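Non-structural protein 3 (Porcine deltacoronavirus, PDB 6LN0) is a multidomain coronavirus replicase protein that joins a macro domain, probably an ADP-ribose binder, to a papain-like protease that probably cleaves the viral polyprotein. Local coordinates at residues D136-R139 with K140-S144; Y274-R277 with P278-A282; I392-A396 with A397-Y401. All blocks are in the same frame, centred on the assembly; numbering follows the deposited sequence.

Contact 1. Residues D136-R139 with K140-S144; sequences DAFR and KACPS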
ATOM      1  N   ASP A 136     -14.537   6.158 -23.894  1.00 73.75           N
ATOM      2  CA  ASP A 136     -13.878   4.907 -23.535  1.00 77.35           C
ATOM      3  C   ASP A 136     -13.359   4.181 -24.771  1.00 75.63           C
ATOM      4  O   ASP A 136     -12.228   3.671 -24.773  1.00 71.95           O
ATOM      5  CB  ASP A 136     -14.836   4.008 -22.738  1.00 79.79           C
ATOM      6  CG  ASP A 136     -14.181   2.707 -22.275  1.00 83.56           C
ATOM      7  OD1 ASP A 136     -13.110   2.766 -21.609  1.00 72.34           O
ATOM      8  OD2 ASP A 136     -14.748   1.628 -22.593  1.00 88.39           O
ATOM      9  N   ALA A 137     -14.182   4.111 -25.829  1.00 74.56           N
ATOM     10  CA  ALA A 137     -13.700   3.577 -27.099  1.00 70.78           C
ATOM     11  C   ALA A 137     -12.422   4.281 -27.522  1.00 66.61           C
ATOM     12  O   ALA A 137     -11.490   3.648 -28.028  1.00 67.29           O
ATOM     13  CB  ALA A 137     -14.771   3.716 -28.179  1.00 71.15           C
ATOM     14  N   PHE A 138     -12.341   5.586 -27.267  1.00 64.56           N
ATOM     15  CA  PHE A 138     -11.209   6.362 -27.752  1.00 67.66           C
ATOM     16  C   PHE A 138      -9.927   5.998 -27.015  1.00 69.71           C
ATOM     17  O   PHE A 138      -8.872   5.839 -27.647  1.00 67.77           O
ATOM     18  CB  PHE A 138     -11.500   7.854 -27.622  1.00 60.18           C
ATOM     19  CG  PHE A 138     -10.277   8.712 -27.631  1.00 58.59           C
ATOM     20  CD1 PHE A 138      -9.604   8.966 -28.814  1.00 61.87           C
ATOM     21  CD2 PHE A 138      -9.809   9.281 -26.462  1.00 58.54           C
ATOM     22  CE1 PHE A 138      -8.475   9.770 -28.832  1.00 60.40           C
ATOM     23  CE2 PHE A 138      -8.687  10.082 -26.459  1.00 62.97           C
ATOM     24  CZ  PHE A 138      -8.011  10.329 -27.650  1.00 64.36           C
ATOM     25  N   ARG A 139      -9.987   5.868 -25.681  1.00 69.05           N
ATOM     26  CA  ARG A 139      -8.778   5.477 -24.962  1.00 67.92           C
ATOM     27  C   ARG A 139      -8.373   4.046 -25.306  1.00 66.83           C
ATOM     28  O   ARG A 139      -7.178   3.747 -25.386  1.00 67.36           O
ATOM     29  CB  ARG A 139      -8.954   5.665 -23.455  1.00 68.82           C
ATOM     30  CG  ARG A 139     -10.347   5.357 -22.929  1.00 75.83           C
ATOM     31  CD  ARG A 139     -10.520   5.805 -21.466  1.00 75.35           C
ATOM     32  NE  ARG A 139      -9.292   5.618 -20.696  1.00 76.20           N
ATOM     33  CZ  ARG A 139      -8.982   4.510 -20.032  1.00 74.72           C
ATOM     34  NH1 ARG A 139      -9.817   3.470 -20.030  1.00 70.73           N
ATOM     35  NH2 ARG A 139      -7.830   4.450 -19.373  1.00 69.50           N
ATOM     36  N   LYS A 140      -9.340   3.168 -25.575  1.00 64.98           N
ATOM     37  CA  LYS A 140      -8.999   1.826 -26.046  1.00 68.65           C
ATOM     38  C   LYS A 140      -8.287   1.855 -27.403  1.00 70.84           C
ATOM     39  O   LYS A 140      -7.495   0.954 -27.706  1.00 73.47           O
ATOM     40  CB  LYS A 140     -10.262   0.961 -26.133  1.00 68.31           C
ATOM     41  CG  LYS A 140     -10.707   0.328 -24.809  1.00 73.04           C
ATOM     42  CD  LYS A 140     -12.011  -0.445 -24.991  1.00 76.92           C
ATOM     43  CE  LYS A 140     -12.553  -0.961 -23.665  1.00 84.46           C
ATOM     44  NZ  LYS A 140     -14.047  -1.072 -23.706  1.00 75.89           N
ATOM     45  N   ALA A 141      -8.556   2.868 -28.236  1.00 71.68           N
ATOM     46  CA  ALA A 141      -7.982   2.912 -29.575  1.00 62.09           C
ATOM     47  C   ALA A 141      -6.773   3.824 -29.685  1.00 61.99           C
ATOM     48  O   ALA A 141      -5.950   3.633 -30.597  1.00 61.80           O
ATOM     49  CB  ALA A 141      -9.033   3.355 -30.597  1.00 68.31           C
ATOM     50  N   CYS A 142      -6.640   4.792 -28.787  1.00 57.99           N
ATOM     51  CA  CYS A 142      -5.565   5.758 -28.901  1.00 64.33           C
ATOM     52  C   CYS A 142      -4.208   5.092 -28.744  1.00 73.51           C
ATOM     53  O   CYS A 142      -3.955   4.466 -27.699  1.00 74.85           O
ATOM     54  CB  CYS A 142      -5.776   6.851 -27.849  1.00 63.45           C
ATOM     55  SG  CYS A 142      -4.764   8.302 -28.120  1.00 70.32           S
ATOM     56  N   PRO A 143      -3.328   5.162 -29.745  1.00 75.36           N
ATOM     57  CA  PRO A 143      -1.966   4.654 -29.585  1.00 72.05           C
ATOM     58  C   PRO A 143      -1.192   5.482 -28.576  1.00 75.86           C
ATOM     59  O   PRO A 143      -1.585   6.588 -28.205  1.00 76.06           O
ATOM     60  CB  PRO A 143      -1.359   4.771 -30.980  1.00 72.34           C
ATOM     61  CG  PRO A 143      -2.557   4.746 -31.897  1.00 75.91           C
ATOM     62  CD  PRO A 143      -3.636   5.477 -31.153  1.00 71.05           C
ATOM     63  N   SER A 144      -0.046   4.934 -28.146  1.00 70.17           N
ATOM     64  CA  SER A 144       0.737   5.510 -27.053  1.00 74.34           C
ATOM     65  C   SER A 144       1.782   6.525 -27.507  1.00 78.51           C
ATOM     66  O   SER A 144       2.307   7.268 -26.670  1.00 80.16           O
ATOM     67  CB  SER A 144       1.428   4.394 -26.262  1.00 78.38           C
ATOM     68  OG  SER A 144       1.968   3.403 -27.124  1.00 77.09           O
TER

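Contact 2. Residues Y274-R277 with P278-A282; sequences YQFR and PAIDA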
ATOM      1  N   TYR A 274      12.725  -3.198  35.180  1.00 55.72           N
ATOM      2  CA  TYR A 274      13.063  -2.439  33.986  1.00 50.69           C
ATOM      3  C   TYR A 274      11.954  -1.452  33.644  1.00 50.85           C
ATOM      4  O   TYR A 274      10.797  -1.634  34.024  1.00 56.86           O
ATOM      5  CB  TYR A 274      13.296  -3.382  32.805  1.00 49.64           C
ATOM      6  CG  TYR A 274      14.410  -4.392  32.993  1.00 46.90           C
ATOM      7  CD1 TYR A 274      15.623  -4.026  33.566  1.00 46.15           C
ATOM      8  CD2 TYR A 274      14.245  -5.709  32.590  1.00 41.95           C
ATOM      9  CE1 TYR A 274      16.635  -4.952  33.730  1.00 49.04           C
ATOM     10  CE2 TYR A 274      15.237  -6.640  32.748  1.00 42.55           C
ATOM     11  CZ  TYR A 274      16.443  -6.263  33.317  1.00 50.95           C
ATOM     12  OH  TYR A 274      17.457  -7.196  33.472  1.00 48.72           O
ATOM     13  N   GLN A 275      12.319  -0.396  32.912  1.00 50.31           N
ATOM     14  CA  GLN A 275      11.361   0.596  32.432  1.00 51.62           C
ATOM     15  C   GLN A 275      11.478   0.750  30.918  1.00 47.72           C
ATOM     16  O   GLN A 275      12.548   1.091  30.407  1.00 48.11           O
ATOM     17  CB  GLN A 275      11.557   1.955  33.115  1.00 56.03           C
ATOM     18  CG  GLN A 275      10.772   3.058  32.386  1.00 62.50           C
ATOM     19  CD  GLN A 275      10.660   4.356  33.160  1.00 72.23           C
ATOM     20  OE1 GLN A 275      11.539   4.708  33.950  1.00 80.92           O
ATOM     21  NE2 GLN A 275       9.574   5.089  32.921  1.00 72.40           N
ATOM     22  N   PHE A 276      10.377   0.523  30.211  1.00 48.69           N
ATOM     23  CA  PHE A 276      10.348   0.641  28.757  1.00 47.25           C
ATOM     24  C   PHE A 276      10.710   2.053  28.290  1.00 46.32           C
ATOM     25  O   PHE A 276      10.386   3.047  28.937  1.00 52.63           O
ATOM     26  CB  PHE A 276       8.949   0.312  28.243  1.00 44.93           C
ATOM     27  CG  PHE A 276       8.608  -1.141  28.277  1.00 50.07           C
ATOM     28  CD1 PHE A 276       9.366  -2.063  27.571  1.00 44.88           C
ATOM     29  CD2 PHE A 276       7.482  -1.582  28.977  1.00 48.40           C
ATOM     30  CE1 PHE A 276       9.028  -3.405  27.583  1.00 46.85           C
ATOM     31  CE2 PHE A 276       7.132  -2.919  28.997  1.00 46.33           C
ATOM     32  CZ  PHE A 276       7.906  -3.839  28.302  1.00 49.75           C
ATOM     33  N   ARG A 277      11.338   2.139  27.121  1.00 41.08           N
ATOM     34  CA  ARG A 277      11.526   3.424  26.467  1.00 50.10           C
ATOM     35  C   ARG A 277      10.168   4.088  26.172  1.00 50.75           C
ATOM     36  O   ARG A 277       9.134   3.421  26.142  1.00 48.92           O
ATOM     37  CB  ARG A 277      12.338   3.235  25.185  1.00 37.40           C
ATOM     38  CG  ARG A 277      11.558   2.627  24.057  1.00 43.63           C
ATOM     39  CD  ARG A 277      12.501   2.221  22.971  1.00 40.23           C
ATOM     40  NE  ARG A 277      11.902   1.330  21.997  1.00 40.79           N
ATOM     41  CZ  ARG A 277      11.221   1.737  20.933  1.00 47.54           C
ATOM     42  NH1 ARG A 277      11.039   3.031  20.710  1.00 49.59           N
ATOM     43  NH2 ARG A 277      10.729   0.846  20.084  1.00 50.68           N
ATOM     44  N   PRO A 278      10.156   5.410  25.960  1.00 49.10           N
ATOM     45  CA  PRO A 278       8.875   6.148  25.938  1.00 52.65           C
ATOM     46  C   PRO A 278       7.792   5.586  25.017  1.00 48.08           C
ATOM     47  O   PRO A 278       6.649   5.409  25.450  1.00 49.81           O
ATOM     48  CB  PRO A 278       9.328   7.552  25.503  1.00 53.83           C
ATOM     49  CG  PRO A 278      10.675   7.688  26.135  1.00 52.20           C
ATOM     50  CD  PRO A 278      11.309   6.335  25.988  1.00 51.23           C
ATOM     51  N   ALA A 279       8.113   5.307  23.758  1.00 46.05           N
ATOM     52  CA  ALA A 279       7.081   4.815  22.851  1.00 50.19           C
ATOM     53  C   ALA A 279       6.444   3.531  23.371  1.00 54.47           C
ATOM     54  O   ALA A 279       5.230   3.344  23.250  1.00 49.98           O
ATOM     55  CB  ALA A 279       7.658   4.596  21.456  1.00 46.91           C
ATOM     56  N   ILE A 280       7.240   2.642  23.967  1.00 48.22           N
ATOM     57  CA  ILE A 280       6.713   1.337  24.344  1.00 47.62           C
ATOM     58  C   ILE A 280       6.042   1.410  25.714  1.00 50.71           C
ATOM     59  O   ILE A 280       5.045   0.722  25.948  1.00 49.35           O
ATOM     60  CB  ILE A 280       7.813   0.246  24.297  1.00 44.89           C
ATOM     61  CG1 ILE A 280       8.435   0.132  22.896  1.00 44.01           C
ATOM     62  CG2 ILE A 280       7.276  -1.131  24.703  1.00 41.93           C
ATOM     63  CD1 ILE A 280       7.396   0.135  21.698  1.00 45.15           C
ATOM     64  N   ASP A 281       6.534   2.267  26.616  1.00 52.67           N
ATOM     65  CA  ASP A 281       5.884   2.412  27.916  1.00 52.95           C
ATOM     66  C   ASP A 281       4.460   2.923  27.751  1.00 56.55           C
ATOM     67  O   ASP A 281       3.593   2.638  28.590  1.00 57.83           O
ATOM     68  CB  ASP A 281       6.708   3.347  28.816  1.00 54.53           C
ATOM     69  CG  ASP A 281       6.268   3.303  30.286  1.00 62.37           C
ATOM     70  OD1 ASP A 281       6.361   2.237  30.914  1.00 65.90           O
ATOM     71  OD2 ASP A 281       5.839   4.347  30.821  1.00 71.00           O
ATOM     72  N   ALA A 282       4.196   3.645  26.652  1.00 50.36           N
ATOM     73  CA  ALA A 282       2.842   4.095  26.343  1.00 54.26           C
ATOM     74  C   ALA A 282       1.916   2.927  26.025  1.00 55.11           C
ATOM     75  O   ALA A 282       0.748   2.932  26.430  1.00 56.34           O
ATOM     76  CB  ALA A 282       2.863   5.091  25.173  1.00 46.45           C
TER

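Contact 3. Residues I392-A396 with A397-Y401; sequences IKFAA and AHCWY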
ATOM      1  N   ILE A 392      10.465 -18.736  33.564  1.00 46.26           N
ATOM      2  CA  ILE A 392       9.508 -19.205  32.576  1.00 46.58           C
ATOM      3  C   ILE A 392       9.799 -20.675  32.322  1.00 42.57           C
ATOM      4  O   ILE A 392      10.955 -21.067  32.135  1.00 42.53           O
ATOM      5  CB  ILE A 392       9.576 -18.388  31.266  1.00 44.06           C
ATOM      6  CG1 ILE A 392       9.102 -16.942  31.517  1.00 45.00           C
ATOM      7  CG2 ILE A 392       8.729 -19.036  30.223  1.00 43.72           C
ATOM      8  CD1 ILE A 392       9.085 -16.026  30.270  1.00 43.91           C
ATOM      9  N   LYS A 393       8.762 -21.491  32.357  1.00 47.27           N
ATOM     10  CA  LYS A 393       8.892 -22.903  32.045  1.00 53.92           C
ATOM     11  C   LYS A 393       8.117 -23.215  30.769  1.00 58.08           C
ATOM     12  O   LYS A 393       7.079 -22.602  30.476  1.00 52.53           O
ATOM     13  CB  LYS A 393       8.407 -23.790  33.207  1.00 57.72           C
ATOM     14  CG  LYS A 393       9.251 -23.713  34.489  1.00 56.07           C
ATOM     15  CD  LYS A 393       9.283 -25.045  35.217  1.00 58.75           C
ATOM     16  CE  LYS A 393       8.987 -24.893  36.713  1.00 69.66           C
ATOM     17  NZ  LYS A 393       8.467 -26.172  37.330  1.00 78.24           N
ATOM     18  N   PHE A 394       8.650 -24.177  30.019  1.00 56.84           N
ATOM     19  CA  PHE A 394       8.133 -24.572  28.717  1.00 60.04           C
ATOM     20  C   PHE A 394       8.100 -26.092  28.677  1.00 65.78           C
ATOM     21  O   PHE A 394       9.119 -26.740  28.939  1.00 59.54           O
ATOM     22  CB  PHE A 394       9.033 -24.016  27.611  1.00 57.79           C
ATOM     23  CG  PHE A 394       8.446 -24.083  26.220  1.00 64.69           C
ATOM     24  CD1 PHE A 394       8.357 -25.287  25.538  1.00 61.28           C
ATOM     25  CD2 PHE A 394       8.042 -22.923  25.569  1.00 64.12           C
ATOM     26  CE1 PHE A 394       7.850 -25.337  24.252  1.00 65.04           C
ATOM     27  CE2 PHE A 394       7.523 -22.969  24.278  1.00 68.05           C
ATOM     28  CZ  PHE A 394       7.429 -24.175  23.624  1.00 70.07           C
ATOM     29  N   ALA A 395       6.936 -26.658  28.366  1.00 63.25           N
ATOM     30  CA  ALA A 395       6.824 -28.096  28.173  1.00 62.46           C
ATOM     31  C   ALA A 395       5.514 -28.381  27.465  1.00 65.80           C
ATOM     32  O   ALA A 395       4.507 -27.721  27.731  1.00 70.71           O
ATOM     33  CB  ALA A 395       6.880 -28.860  29.502  1.00 66.73           C
ATOM     34  N   ALA A 396       5.534 -29.363  26.566  1.00 66.17           N
ATOM     35  CA  ALA A 396       4.323 -29.798  25.871  1.00 68.97           C
ATOM     36  C   ALA A 396       3.631 -28.635  25.154  1.00 72.85           C
ATOM     37  O   ALA A 396       2.403 -28.502  25.193  1.00 71.91           O
ATOM     38  CB  ALA A 396       3.358 -30.488  26.840  1.00 60.85           C
ATOM     39  N   ALA A 397       4.428 -27.773  24.508  1.00 72.61           N
ATOM     40  CA  ALA A 397       3.941 -26.627  23.735  1.00 65.52           C
ATOM     41  C   ALA A 397       3.107 -25.661  24.565  1.00 67.50           C
ATOM     42  O   ALA A 397       2.304 -24.903  24.018  1.00 70.94           O
ATOM     43  CB  ALA A 397       3.148 -27.079  22.505  1.00 70.69           C
ATOM     44  N   HIS A 398       3.267 -25.689  25.883  1.00 68.25           N
ATOM     45  CA  HIS A 398       2.690 -24.693  26.770  1.00 68.87           C
ATOM     46  C   HIS A 398       3.838 -24.072  27.553  1.00 64.23           C
ATOM     47  O   HIS A 398       4.852 -24.727  27.805  1.00 65.93           O
ATOM     48  CB  HIS A 398       1.642 -25.316  27.714  1.00 65.54           C
ATOM     49  CG  HIS A 398       0.941 -24.328  28.601  1.00 66.18           C
ATOM     50  ND1 HIS A 398       0.171 -23.295  28.108  1.00 71.03           N
ATOM     51  CD2 HIS A 398       0.875 -24.230  29.953  1.00 69.45           C
ATOM     52  CE1 HIS A 398      -0.328 -22.599  29.116  1.00 65.37           C
ATOM     53  NE2 HIS A 398       0.086 -23.144  30.247  1.00 67.97           N
ATOM     54  N   CYS A 399       3.696 -22.798  27.902  1.00 61.67           N
ATOM     55  CA  CYS A 399       4.725 -22.093  28.650  1.00 60.69           C
ATOM     56  C   CYS A 399       4.043 -21.148  29.615  1.00 56.44           C
ATOM     57  O   CYS A 399       2.931 -20.675  29.351  1.00 60.88           O
ATOM     58  CB  CYS A 399       5.693 -21.333  27.720  1.00 58.56           C
ATOM     59  SG  CYS A 399       4.995 -19.998  26.800  1.00 65.09           S
ATOM     60  N   TRP A 400       4.703 -20.879  30.738  1.00 51.44           N
ATOM     61  CA  TRP A 400       3.983 -20.189  31.793  1.00 50.32           C
ATOM     62  C   TRP A 400       4.990 -19.549  32.721  1.00 53.05           C
ATOM     63  O   TRP A 400       6.113 -20.042  32.877  1.00 52.17           O
ATOM     64  CB  TRP A 400       3.070 -21.148  32.574  1.00 59.27           C
ATOM     65  CG  TRP A 400       3.824 -22.165  33.388  1.00 58.22           C
ATOM     66  CD1 TRP A 400       4.285 -22.003  34.656  1.00 60.49           C
ATOM     67  CD2 TRP A 400       4.214 -23.493  32.986  1.00 60.34           C
ATOM     68  NE1 TRP A 400       4.935 -23.142  35.080  1.00 63.67           N
ATOM     69  CE2 TRP A 400       4.903 -24.072  34.075  1.00 61.00           C
ATOM     70  CE3 TRP A 400       4.038 -24.250  31.824  1.00 60.61           C
ATOM     71  CZ2 TRP A 400       5.416 -25.367  34.035  1.00 63.60           C
ATOM     72  CZ3 TRP A 400       4.558 -25.539  31.782  1.00 60.06           C
ATOM     73  CH2 TRP A 400       5.232 -26.084  32.885  1.00 63.67           C
ATOM     74  N   TYR A 401       4.571 -18.454  33.344  1.00 53.86           N
ATOM     75  CA  TYR A 401       5.404 -17.802  34.339  1.00 55.28           C
ATOM     76  C   TYR A 401       5.272 -18.514  35.680  1.00 63.27           C
ATOM     77  O   TYR A 401       4.188 -18.959  36.066  1.00 66.63           O
ATOM     78  CB  TYR A 401       5.005 -16.340  34.490  1.00 53.65           C
ATOM     79  CG  TYR A 401       5.651 -15.678  35.676  1.00 55.02           C
ATOM     80  CD1 TYR A 401       7.035 -15.666  35.818  1.00 53.79           C
ATOM     81  CD2 TYR A 401       4.887 -15.065  36.656  1.00 55.06           C
ATOM     82  CE1 TYR A 401       7.634 -15.063  36.907  1.00 56.60           C
ATOM     83  CE2 TYR A 401       5.477 -14.457  37.747  1.00 58.48           C
ATOM     84  CZ  TYR A 401       6.853 -14.459  37.869  1.00 57.31           C
ATOM     85  OH  TYR A 401       7.447 -13.856  38.955  1.00 62.62           O
TER

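Contact 1. Residues D136-R139 with K140-S144
Lys140 reaches back one helical turn to Asp136, and its NZ lies 3.0 Å from Asp136 OD2, forming an i to i+4 salt bridge. The ammonium group meets OD2 on the syn side of the carboxylate but lies 28° out of its plane. Beyond CG the lysine chain is extended, which carries the charge past the Asp136 carbonyl to the end of the acid. The second carboxylate oxygen has its own, looser partner: Arg139 NH1 stands 3.7 Å from Asp136 OD1, a long ion pair approached at the edge of the guanidinium and in its plane. The bend in the Arg139 chain at chi3 (-36°) turns the group back toward the acid. With two cations near it, the carboxylate would be expected to favour its charged form.

Beneath this network the backbone bonds mark the C-terminal end of helix 131-141, the connecting helix of the beta-alpha-beta unit between strands 117-120 and 146-152 of the macro domain. Lys140 N gives a regular helical bond to Asp136 O at 3.0 Å, whereas Ala141 N divides itself weakly between Ala137 O and Phe138 O. Cys142, the first residue to depart from helical angles, still donates through its N to Phe138 O at 2.7 Å.

On another side of the helix, Cys142 CB sits over one face of the Phe138 ring, displaced toward the rim. The sulfur is oblique to that ring, 4.6 Å from Cys142 SG to the Phe138 centroid and 42° off the normal, with Phe138 CZ 3.9 Å from Cys142 SG. The same phenylalanine packs on Val149 and Leu151 of strand 146-152, while Ala137 and Ala141 lie against Tyr107 of helix 99-110.

Contact 2. Residues Y274-R277 with P278-A282
The start of helix 278-287, in the papain-like protease region, is where Arg277 and Phe276 of the preceding loop fold onto Ile280 and Asp281 of the first turn. Arg277 occupies the N-cap position, and its carbonyl accepts the first helical bonds: Asp281 N donates to Arg277 O at 2.9 Å with an N-H...O angle of 165°, while the bond from Ile280 N to Arg277 O, at 3.0 Å, is bent and weak. Pro278 follows the cap directly, at a position where a helix asks for no backbone donor.

Ile280 serves two neighbours with two branches. Its CG2 methyl lies over one face of the Phe276 ring, a CH-pi contact with 4.0 Å from Ile280 CG2 to the Phe276 centroid, 23° off the normal; the nearest ring atom, Phe276 CD1, is 3.7 Å from that methyl. Its CG1 branch instead lies 3.5 Å above the plane of the Arg277 guanidinium, offset toward the rim, so an aliphatic arm covers part of a charged face.

Within the loop-to-helix junction the arginine is pinned by partners beyond it. Chi1 of 75° sets CG between the backbone N and carbonyl carbon, and from there an extended chain takes NE to Asn323 OD1 and NH1 to Glu223 O. Phe276 is buried, stacked with Phe269 and meeting Tyr284 edge-to-face. Its CB also packs against Asp281, with 3.8 Å from Phe276 CB to Asp281 CB.

Contact 3. Residues I392-A396 with A397-Y401
Trp400 presents a face of its six-membered ring to Lys393 CB, which lies 3.8 Å from the Trp400 ring centroid and 26° off the normal. This is a CH-pi contact displaced toward the rim, and the shortest approach, 3.5 Å, runs from Lys393 CB to Trp400 CZ2. Chi1 of 68° places Trp400 CG between its backbone N and carbonyl carbon, and from there the indole spreads across the hairpin beneath the neighbouring strand. The lysine chain, bent at chi2 and chi3, then leads away. On this same face of the sheet, His398 touches Cys260 on helix 260-270, a Cys-His pairing consistent with the active-site layout of papain-like proteases.

The two residues Lys393 and Trp400 face each other as a hydrogen-bonded antiparallel pair: Lys393 N donates to Trp400 O at 3.1 Å, and Trp400 N to Lys393 O at 2.9 Å. A second such pair closes the ladder, with Ala395 N 2.9 Å from His398 O and a return bond of 3.0 Å from His398 N to Ala395 O. In that last bond the donor sits 51° out of the carbonyl plane. Ala396 and Ala397, both with positive phi, form the type I' turn that makes this a tight two-residue hairpin at the edge of the sheet.

On the opposite face of the sheet, Phe394 CD2 touches Cys399 CB at 3.6 Å. Cys399 SG stays oblique to that ring, and both residues pack on Pro313. Four backbone bonds thus fix the register of the hairpin. At the tryptophan face the lysine contributes its CB methylene, making the contact CH-pi and not cation-pi, while its NZ is engaged in a salt bridge with Glu386.

Along the chain the three contacts come in series, but in space they fall into two groups. Contact 1 belongs to the macro domain, with its centre about 57 Å from that of contact 2 and 65 Å from that of contact 3, on the other side of the chain's centre. Contacts 2 and 3 lie in the protease part, centres about 26 Å apart and nearest atoms about 11 Å apart. They do not touch, yet both pack on helices 260-270 and 313-322: Phe276 meets Phe269 and Leu320, Ile392 meets Leu268 and Pro313. These helices therefore link the helix start to the edge hairpin, while the macro domain stands apart as a separate module.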